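Local atomic coordinates of SUMO1 linked HERC2 ZZ domain (Small ubiquitin-related modifier 1,E3 ubiquitin-protein ligase HERC2) (PDB entry 6WW3), a protein that probably recognises the N-terminal tails of SUMO1 and histone H3 through the zinc-binding ZZ domain of the ubiquitin ligase HERC2, here fused to a SUMO1 tail. Residues 2-7 / 20-25; 9-14 / 33-38; 24-29 / 52-57. All blocks are in the same frame, centred on the assembly; numbering follows the deposited sequence.

Contact 1: residues 2-7 / 20-25; sequences DQEAKI and PINGSR
The SUMO1-derived tail of this engineered fusion folds into a short 3-10 turn at residues 3-5, then runs into the HERC2 ZZ zinc finger, where Ile7 and Asn22 form an antiparallel non-hydrogen-bonded pair. An Asx turn opens the tail: Asp2 OD1 accepts from Glu4 N at 2.9 Å, the donor lying well above the carboxylate plane. Backbone bonds from Ala5 N to Asp2 O and from Lys6 N to Gln3 O complete the turn, while the carbonyls of Glu4 and Lys6 find donors on residues 20-25. Lys6 O takes the amide of Gly23, N to O 2.8 Å, in the carbonyl plane. The side chain of Asn22 has CG in the crowded position between backbone N and carbonyl carbon (chi1 67°), which carries its amide to Glu4. There ND2 gives a good bond to Glu4 O, 3.1 Å, on a carbonyl lone pair and close to the plane of the Asn22 amide. The Glu4 chain bends back at chi2, so OE2 also approaches Asn22 ND2, at 2.6 Å; this second bond is weak and bent, with carboxylate and amide planes nearly perpendicular. A water lies near both Glu4 OE2 and Asn22 O and may join them. Gly23 turns with positive phi (86°), a conformation that suits glycine; its carbonyl accepts from His8 NE2, and its CA rests 3.3 Å from Gln3 O. Beyond the paired residues, Pro20, which follows a cis peptide bond, crosses Ile7 obliquely, its CG 3.8 Å from Ile7 CD1.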
loop_
_atom_site.group_PDB
_atom_site.type_symbol
_atom_site.label_atom_id
_atom_site.label_comp_id
_atom_site.label_asym_id
_atom_site.label_seq_id
_atom_site.Cartn_x
_atom_site.Cartn_y
_atom_site.Cartn_z
ATOM N N ASP A 2 -4.113 4.272 -16.485
ATOM C CA ASP A 2 -4.455 3.110 -15.680
ATOM C C ASP A 2 -3.812 3.266 -14.310
ATOM O O ASP A 2 -2.594 3.458 -14.211
ATOM C CB ASP A 2 -3.964 1.836 -16.393
ATOM C CG ASP A 2 -4.429 0.537 -15.729
ATOM O OD1 ASP A 2 -4.959 0.555 -14.607
ATOM O OD2 ASP A 2 -4.251 -0.522 -16.361
ATOM N N GLN A 3 -4.628 3.180 -13.258
ATOM C CA GLN A 3 -4.085 3.254 -11.907
ATOM C C GLN A 3 -3.073 2.145 -11.671
ATOM O O GLN A 3 -2.057 2.363 -11.003
ATOM C CB GLN A 3 -5.218 3.164 -10.881
ATOM C CG GLN A 3 -4.778 3.010 -9.423
ATOM C CD GLN A 3 -3.983 4.206 -8.928
ATOM O OE1 GLN A 3 -2.887 4.056 -8.406
ATOM N NE2 GLN A 3 -4.529 5.389 -9.100
ATOM N N GLU A 4 -3.312 0.964 -12.258
ATOM C CA GLU A 4 -2.426 -0.181 -12.082
ATOM C C GLU A 4 -1.024 0.098 -12.604
ATOM O O GLU A 4 -0.065 -0.519 -12.126
ATOM C CB GLU A 4 -3.025 -1.413 -12.770
ATOM C CG GLU A 4 -2.188 -2.700 -12.632
ATOM C CD GLU A 4 -2.288 -3.327 -11.246
ATOM O OE1 GLU A 4 -3.189 -2.937 -10.470
ATOM O OE2 GLU A 4 -1.466 -4.209 -10.923
ATOM N N ALA A 5 -0.883 1.028 -13.552
ATOM C CA ALA A 5 0.420 1.410 -14.082
ATOM C C ALA A 5 1.209 2.332 -13.160
ATOM O O ALA A 5 2.433 2.429 -13.313
ATOM C CB ALA A 5 0.258 2.092 -15.445
ATOM N N LYS A 6 0.551 3.019 -12.225
ATOM C CA LYS A 6 1.256 3.886 -11.291
ATOM C C LYS A 6 2.176 3.056 -10.410
ATOM O O LYS A 6 1.788 2.002 -9.912
ATOM C CB LYS A 6 0.271 4.621 -10.375
ATOM C CG LYS A 6 -0.817 5.473 -11.011
ATOM C CD LYS A 6 -0.326 6.612 -11.886
ATOM C CE LYS A 6 -1.550 7.358 -12.447
ATOM N NZ LYS A 6 -1.270 8.187 -13.653
ATOM N N ILE A 7 3.393 3.540 -10.191
ATOM C CA ILE A 7 4.297 2.895 -9.248
ATOM C C ILE A 7 4.638 3.885 -8.142
ATOM O O ILE A 7 4.610 5.103 -8.333
ATOM C CB ILE A 7 5.590 2.349 -9.903
ATOM C CG1 ILE A 7 6.522 3.488 -10.304
ATOM C CG2 ILE A 7 5.266 1.456 -11.100
ATOM C CD1 ILE A 7 7.971 3.165 -10.073
ATOM N N PRO A 20 8.637 -1.966 -6.824
ATOM C CA PRO A 20 7.852 -1.009 -6.038
ATOM C C PRO A 20 6.382 -1.375 -6.104
ATOM O O PRO A 20 6.018 -2.142 -7.010
ATOM C CB PRO A 20 8.096 0.322 -6.753
ATOM C CG PRO A 20 8.274 -0.096 -8.197
ATOM C CD PRO A 20 9.048 -1.401 -8.121
ATOM N N ILE A 21 5.560 -0.894 -5.163
ATOM C CA ILE A 21 4.123 -1.100 -5.285
ATOM C C ILE A 21 3.647 -0.464 -6.586
ATOM O O ILE A 21 3.971 0.694 -6.886
ATOM C CB ILE A 21 3.380 -0.511 -4.074
ATOM C CG1 ILE A 21 3.781 -1.234 -2.779
ATOM C CG2 ILE A 21 1.845 -0.590 -4.280
ATOM C CD1 ILE A 21 2.926 -0.883 -1.597
ATOM N N ASN A 22 2.878 -1.220 -7.370
ATOM C CA ASN A 22 2.144 -0.632 -8.476
ATOM C C ASN A 22 0.652 -0.617 -8.135
ATOM O O ASN A 22 0.178 -1.430 -7.345
ATOM C CB ASN A 22 2.414 -1.365 -9.804
ATOM C CG ASN A 22 1.879 -2.784 -9.824
ATOM O OD1 ASN A 22 2.499 -3.698 -9.294
ATOM N ND2 ASN A 22 0.710 -2.968 -10.418
ATOM N N GLY A 23 -0.068 0.350 -8.697
ATOM C CA GLY A 23 -1.444 0.598 -8.319
ATOM C C GLY A 23 -1.550 1.522 -7.117
ATOM O O GLY A 23 -0.633 2.288 -6.802
ATOM N N SER A 24 -2.701 1.456 -6.442
ATOM C CA SER A 24 -2.886 2.261 -5.242
ATOM C C SER A 24 -2.089 1.675 -4.085
ATOM O O SER A 24 -2.003 0.456 -3.914
ATOM C CB SER A 24 -4.362 2.374 -4.853
ATOM O OG SER A 24 -5.100 3.119 -5.809
ATOM N N ARG A 25 -1.503 2.563 -3.292
ATOM C CA ARG A 25 -0.709 2.213 -2.125
ATOM C C ARG A 25 -1.519 2.477 -0.861
ATOM O O ARG A 25 -2.174 3.513 -0.739
ATOM C CB ARG A 25 0.580 3.045 -2.117
ATOM C CG ARG A 25 1.287 3.142 -0.791
ATOM C CD ARG A 25 2.343 4.239 -0.791
ATOM N NE ARG A 25 3.072 4.255 0.477
ATOM C CZ ARG A 25 3.920 5.196 0.871
ATOM N NH1 ARG A 25 4.172 6.242 0.101
ATOM N NH2 ARG A 25 4.518 5.083 2.054
HETATM O O HOH W 1 -1.036 -4.051 -7.795
#

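Contact 2: residues 9-14 / 33-38; sequences PGVTCD and DFDFCE. With ZN (zinc ion), chain C.
Asp14 grips Asp35 at two points. Its backbone N donates to Asp35 O at 2.8 Å, nearly straight and in the carbonyl plane, and its OD2 accepts from Asp35 N, also 2.8 Å, through the anti lone pair. CG of Asp14 stands beside its own backbone N (chi1 -66°), which brings OD2 round to Asp35 N. The Asp14 backbone sets CB over one face of the Phe34 ring, 3.8 Å from the centroid, a CH-pi contact toward the rim. A water donates to Asp33 O and, weakly, to Asp14 OD1. Asp35 turns its carboxylate to Val11, whose CG1 meets Asp35 CG at 3.8 Å, the two side chains crossing at about a right angle. The charge of Asp35 is paired outside these segments, OD2 forming a salt bridge with Arg25, which would ease the proximity of the Asp14 carboxylate. Cys13, with SG anti to its backbone N (chi1 171°), binds zinc at an SG–ZN distance of 2.3 Å. That sulfur also accepts the amide of Cys37, N to SG 3.1 Å and almost straight (167°), a bond likely to temper the negative charge on the thiolate, and it lies at the edge of the Phe36 ring. Cys37 SG binds the same ion at 2.4 Å from ZN and caps the start of helix 38-43. With Cys16 and Cys40 the four-cysteine site is complete: one half of the cross-braced pair of zinc sites found in ZZ domains and their RING relatives.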
loop_
_atom_site.group_PDB
_atom_site.type_symbol
_atom_site.label_atom_id
_atom_site.label_comp_id
_atom_site.label_asym_id
_atom_site.label_seq_id
_atom_site.Cartn_x
_atom_site.Cartn_y
_atom_site.Cartn_z
ATOM N N PRO A 9 7.809 4.531 -6.143
ATOM C CA PRO A 9 9.220 4.158 -6.014
ATOM C C PRO A 9 9.634 4.084 -4.553
ATOM O O PRO A 9 9.206 4.891 -3.723
ATOM C CB PRO A 9 9.957 5.291 -6.747
ATOM C CG PRO A 9 8.935 5.902 -7.642
ATOM C CD PRO A 9 7.624 5.759 -6.934
ATOM N N GLY A 10 10.441 3.077 -4.240
ATOM C CA GLY A 10 10.957 2.909 -2.897
ATOM C C GLY A 10 9.994 2.321 -1.888
ATOM O O GLY A 10 10.375 2.170 -0.722
ATOM N N VAL A 11 8.783 1.947 -2.294
ATOM C CA VAL A 11 7.760 1.451 -1.374
ATOM C C VAL A 11 7.608 -0.047 -1.603
ATOM O O VAL A 11 7.298 -0.485 -2.721
ATOM C CB VAL A 11 6.422 2.186 -1.566
ATOM C CG1 VAL A 11 5.386 1.703 -0.545
ATOM C CG2 VAL A 11 6.623 3.673 -1.446
ATOM N N THR A 12 7.811 -0.831 -0.546
ATOM C CA THR A 12 7.599 -2.274 -0.567
ATOM C C THR A 12 6.247 -2.579 0.071
ATOM O O THR A 12 5.885 -1.966 1.077
ATOM C CB THR A 12 8.707 -2.997 0.219
ATOM O OG1 THR A 12 9.997 -2.557 -0.221
ATOM C CG2 THR A 12 8.621 -4.504 0.062
ATOM N N CYS A 13 5.491 -3.513 -0.514
ATOM C CA CYS A 13 4.304 -4.030 0.166
ATOM C C CYS A 13 4.728 -5.035 1.237
ATOM O O CYS A 13 5.358 -6.051 0.935
ATOM C CB CYS A 13 3.332 -4.689 -0.806
ATOM S SG CYS A 13 1.962 -5.575 0.026
ATOM N N ASP A 14 4.377 -4.766 2.484
ATOM C CA ASP A 14 4.778 -5.670 3.552
ATOM C C ASP A 14 3.991 -6.965 3.559
ATOM O O ASP A 14 4.341 -7.864 4.324
ATOM C CB ASP A 14 4.646 -4.977 4.904
ATOM C CG ASP A 14 5.614 -3.826 5.045
ATOM O OD1 ASP A 14 6.820 -4.095 5.108
ATOM O OD2 ASP A 14 5.178 -2.659 5.081
ATOM N N ASP A 33 5.980 1.974 9.708
ATOM C CA ASP A 33 6.468 1.986 8.334
ATOM C C ASP A 33 5.886 0.795 7.578
ATOM O O ASP A 33 6.627 -0.085 7.143
ATOM C CB ASP A 33 8.003 1.955 8.339
ATOM C CG ASP A 33 8.619 1.954 6.943
ATOM O OD1 ASP A 33 9.576 1.194 6.762
ATOM O OD2 ASP A 33 8.171 2.695 6.042
ATOM N N PHE A 34 4.557 0.736 7.444
ATOM C CA PHE A 34 3.882 -0.453 6.932
ATOM C C PHE A 34 2.970 -0.071 5.774
ATOM O O PHE A 34 2.122 0.815 5.916
ATOM C CB PHE A 34 3.081 -1.149 8.045
ATOM C CG PHE A 34 2.520 -2.508 7.656
ATOM C CD1 PHE A 34 1.397 -2.608 6.848
ATOM C CD2 PHE A 34 3.119 -3.677 8.115
ATOM C CE1 PHE A 34 0.883 -3.859 6.485
ATOM C CE2 PHE A 34 2.609 -4.926 7.775
ATOM C CZ PHE A 34 1.481 -5.014 6.952
ATOM N N ASP A 35 3.114 -0.776 4.655
ATOM C CA ASP A 35 2.345 -0.513 3.446
ATOM C C ASP A 35 1.807 -1.817 2.876
ATOM O O ASP A 35 2.437 -2.867 3.000
ATOM C CB ASP A 35 3.187 0.202 2.377
ATOM C CG ASP A 35 3.780 1.511 2.873
ATOM O OD1 ASP A 35 4.894 1.487 3.432
ATOM O OD2 ASP A 35 3.148 2.566 2.677
ATOM N N PHE A 36 0.629 -1.733 2.252
ATOM C CA PHE A 36 -0.001 -2.823 1.514
ATOM C C PHE A 36 -0.206 -2.411 0.064
ATOM O O PHE A 36 -0.606 -1.279 -0.204
ATOM C CB PHE A 36 -1.387 -3.154 2.080
ATOM C CG PHE A 36 -1.393 -4.170 3.178
ATOM C CD1 PHE A 36 -0.453 -5.183 3.225
ATOM C CD2 PHE A 36 -2.378 -4.131 4.153
ATOM C CE1 PHE A 36 -0.493 -6.133 4.226
ATOM C CE2 PHE A 36 -2.415 -5.084 5.160
ATOM C CZ PHE A 36 -1.472 -6.083 5.193
ATOM N N CYS A 37 -0.003 -3.335 -0.869
ATOM C CA CYS A 37 -0.619 -3.140 -2.171
ATOM C C CYS A 37 -2.125 -3.389 -2.045
ATOM O O CYS A 37 -2.624 -3.788 -0.988
ATOM C CB CYS A 37 0.016 -4.045 -3.225
ATOM S SG CYS A 37 -0.445 -5.787 -3.075
ATOM N N GLU A 38 -2.870 -3.121 -3.118
ATOM C CA GLU A 38 -4.326 -3.169 -2.984
ATOM C C GLU A 38 -4.822 -4.589 -2.744
ATOM O O GLU A 38 -5.705 -4.803 -1.904
ATOM C CB GLU A 38 -5.018 -2.555 -4.202
ATOM C CG GLU A 38 -6.544 -2.574 -4.083
ATOM C CD GLU A 38 -7.246 -1.677 -5.093
ATOM O OE1 GLU A 38 -6.575 -0.851 -5.748
ATOM O OE2 GLU A 38 -8.471 -1.824 -5.251
HETATM ZN ZN ZN C . 0.999 -7.011 -1.547
HETATM O O HOH W 2 7.110 -2.692 7.741
#

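Contact 3: residues 24-29 / 52-57; sequences SRFKCR and FGRINE. With ZN (zinc ion), chain D.
Ser24 OG donates to Asn56 OD1 over a very short 2.5 Å, in the plane of the Asn56 carbonyl. The same oxygen receives Arg54 NH1, 3.3 Å away but almost straight, within the guanidinium plane and on a lone pair, so two donors hold the Asn56 side chain. Beside this end, four backbone bonds join the strands. Ile55 N reaches Arg25 O at 2.7 Å, nearly along the C=O axis, whereas the return bond from Arg25 N to Ile55 O, 2.8 Å, meets its acceptor from above the carbonyl plane. Gly53 N donates to Lys27 O at 2.8 Å, and Lys27 N to Gly53 O at 3.0 Å, both in the carbonyl plane. Strands 25-28 and 52-55 are thus antiparallel neighbours, their axes 150° apart, in the three-stranded sheet of the HERC2 ZZ domain, with 25-28 in the centre. One face of this pair carries Arg25, Lys27 and Ile55. Arg25 and Ile55 run side by side the same way, Ile55 CD1 over a face of the guanidinium near its rim, while Arg25 NE is held by Asp35 in a salt bridge. Phe26, Cys28, Phe52 and Arg54 occupy the other face. The bent Arg54 chain lies along Phe26, whose CZ sits over one face of the guanidinium, the two planes strongly tilted. Phe41 stacks on the Phe26 ring. Phe52 lies beneath Cys28: CB and SG stand over one ring face, SG 4.5 Å from the centroid and 15° off its normal, while this sulfur binds zinc with Cys31, His46 and His50. At the far end the Arg29 guanidinium spreads flat over Gly53, CZ 3.6 Å from Gly53 CA.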
loop_
_atom_site.group_PDB
_atom_site.type_symbol
_atom_site.label_atom_id
_atom_site.label_comp_id
_atom_site.label_asym_id
_atom_site.label_seq_id
_atom_site.Cartn_x
_atom_site.Cartn_y
_atom_site.Cartn_z
ATOM N N SER A 24 -2.701 1.456 -6.442
ATOM C CA SER A 24 -2.886 2.261 -5.242
ATOM C C SER A 24 -2.089 1.675 -4.085
ATOM O O SER A 24 -2.003 0.456 -3.914
ATOM C CB SER A 24 -4.362 2.374 -4.853
ATOM O OG SER A 24 -5.100 3.119 -5.809
ATOM N N ARG A 25 -1.503 2.563 -3.292
ATOM C CA ARG A 25 -0.709 2.213 -2.125
ATOM C C ARG A 25 -1.519 2.477 -0.861
ATOM O O ARG A 25 -2.174 3.513 -0.739
ATOM C CB ARG A 25 0.580 3.045 -2.117
ATOM C CG ARG A 25 1.287 3.142 -0.791
ATOM C CD ARG A 25 2.343 4.239 -0.791
ATOM N NE ARG A 25 3.072 4.255 0.477
ATOM C CZ ARG A 25 3.920 5.196 0.871
ATOM N NH1 ARG A 25 4.172 6.242 0.101
ATOM N NH2 ARG A 25 4.518 5.083 2.054
ATOM N N PHE A 26 -1.476 1.547 0.083
ATOM C CA PHE A 26 -2.209 1.701 1.339
ATOM C C PHE A 26 -1.217 1.732 2.496
ATOM O O PHE A 26 -0.670 0.693 2.877
ATOM C CB PHE A 26 -3.242 0.588 1.519
ATOM C CG PHE A 26 -4.351 0.635 0.502
ATOM C CD1 PHE A 26 -5.549 1.275 0.798
ATOM C CD2 PHE A 26 -4.177 0.085 -0.764
ATOM C CE1 PHE A 26 -6.565 1.340 -0.144
ATOM C CE2 PHE A 26 -5.188 0.149 -1.711
ATOM C CZ PHE A 26 -6.386 0.775 -1.391
ATOM N N LYS A 27 -1.007 2.919 3.071
ATOM C CA LYS A 27 -0.070 3.096 4.177
ATOM C C LYS A 27 -0.815 3.051 5.508
ATOM O O LYS A 27 -1.793 3.776 5.702
ATOM C CB LYS A 27 0.687 4.420 4.051
ATOM C CG LYS A 27 1.660 4.663 5.232
ATOM C CD LYS A 27 2.516 5.913 5.025
ATOM C CE LYS A 27 3.372 6.245 6.250
ATOM N NZ LYS A 27 4.229 5.113 6.723
ATOM N N CYS A 28 -0.360 2.203 6.418
ATOM C CA CYS A 28 -0.985 2.154 7.735
ATOM C C CYS A 28 -0.692 3.430 8.506
ATOM O O CYS A 28 0.456 3.878 8.555
ATOM C CB CYS A 28 -0.506 0.947 8.534
ATOM S SG CYS A 28 -1.401 0.817 10.090
ATOM N N ARG A 29 -1.733 4.019 9.110
ATOM C CA ARG A 29 -1.566 5.233 9.906
ATOM C C ARG A 29 -1.059 4.971 11.316
ATOM O O ARG A 29 -0.681 5.925 12.006
ATOM C CB ARG A 29 -2.892 6.005 9.996
ATOM C CG ARG A 29 -3.399 6.518 8.645
ATOM C CD ARG A 29 -4.764 7.207 8.738
ATOM N NE ARG A 29 -4.985 8.082 7.580
ATOM C CZ ARG A 29 -5.969 7.943 6.694
ATOM N NH1 ARG A 29 -6.066 8.793 5.675
ATOM N NH2 ARG A 29 -6.864 6.974 6.824
ATOM N N PHE A 52 -5.828 2.569 7.289
ATOM C CA PHE A 52 -4.892 2.822 6.204
ATOM C C PHE A 52 -5.277 4.075 5.421
ATOM O O PHE A 52 -6.460 4.335 5.192
ATOM C CB PHE A 52 -4.844 1.621 5.254
ATOM C CG PHE A 52 -4.144 0.423 5.821
ATOM C CD1 PHE A 52 -4.760 -0.374 6.782
ATOM C CD2 PHE A 52 -2.873 0.095 5.394
ATOM C CE1 PHE A 52 -4.121 -1.472 7.300
ATOM C CE2 PHE A 52 -2.217 -1.014 5.904
ATOM C CZ PHE A 52 -2.838 -1.798 6.855
ATOM N N GLY A 53 -4.274 4.822 4.975
ATOM C CA GLY A 53 -4.483 5.935 4.067
ATOM C C GLY A 53 -4.229 5.497 2.638
ATOM O O GLY A 53 -3.226 4.844 2.347
ATOM N N ARG A 54 -5.174 5.816 1.755
ATOM C CA ARG A 54 -5.014 5.466 0.349
ATOM C C ARG A 54 -4.173 6.519 -0.363
ATOM O O ARG A 54 -4.538 7.699 -0.394
ATOM C CB ARG A 54 -6.363 5.332 -0.348
ATOM C CG ARG A 54 -6.221 4.833 -1.780
ATOM C CD ARG A 54 -7.504 5.086 -2.573
ATOM N NE ARG A 54 -8.444 3.975 -2.517
ATOM C CZ ARG A 54 -8.680 3.142 -3.529
ATOM N NH1 ARG A 54 -8.034 3.287 -4.678
ATOM N NH2 ARG A 54 -9.562 2.158 -3.392
ATOM N N ILE A 55 -3.090 6.081 -0.993
ATOM C CA ILE A 55 -2.193 6.955 -1.734
ATOM C C ILE A 55 -2.169 6.426 -3.160
ATOM O O ILE A 55 -1.520 5.408 -3.443
ATOM C CB ILE A 55 -0.790 6.991 -1.113
ATOM C CG1 ILE A 55 -0.896 7.402 0.354
ATOM C CG2 ILE A 55 0.143 7.933 -1.884
ATOM C CD1 ILE A 55 0.347 7.178 1.160
ATOM N N ASN A 56 -2.888 7.097 -4.067
ATOM C CA ASN A 56 -2.984 6.580 -5.430
ATOM C C ASN A 56 -1.726 6.868 -6.235
ATOM O O ASN A 56 -1.420 6.129 -7.177
ATOM C CB ASN A 56 -4.199 7.164 -6.164
ATOM C CG ASN A 56 -5.514 6.654 -5.617
ATOM O OD1 ASN A 56 -5.679 5.464 -5.337
ATOM N ND2 ASN A 56 -6.479 7.549 -5.509
ATOM N N GLU A 57 -1.013 7.944 -5.910
ATOM C CA GLU A 57 0.203 8.281 -6.634
ATOM C C GLU A 57 1.156 9.033 -5.714
ATOM O O GLU A 57 0.708 9.685 -4.762
ATOM C CB GLU A 57 -0.114 9.115 -7.881
ATOM C CG GLU A 57 -0.616 10.496 -7.574
ATOM C CD GLU A 57 -1.158 11.173 -8.814
ATOM O OE1 GLU A 57 -1.213 10.510 -9.875
ATOM O OE2 GLU A 57 -1.535 12.357 -8.715
HETATM ZN ZN ZN D . -0.795 -1.186 11.091
#

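Contacts 2 and 3 lie close, centres about 9 Å apart, and meet in one sheet: Phe36 N lies 2.8 Å from Phe26 O, a probable hydrogen bond, while Phe36 CD2 packs 3.6 Å from Phe52 CE2. The Arg25 NE–Asp35 OD2 salt bridge, 2.8 Å, ties Arg25, which contacts 1 and 3 share, to contact 2. Contact 2 gives Cys13 and Cys37 to one zinc ion, contact 3 gives Cys28 to the other, about 14 Å away. In contact 1, centred about 11 Å from both others, the SUMO1 residues of the engineered fusion pack on the ZZ domain; Ser24 and Arg25 lead into contact 3, and Ile21 N probably bonds to Val11 O of contact 2.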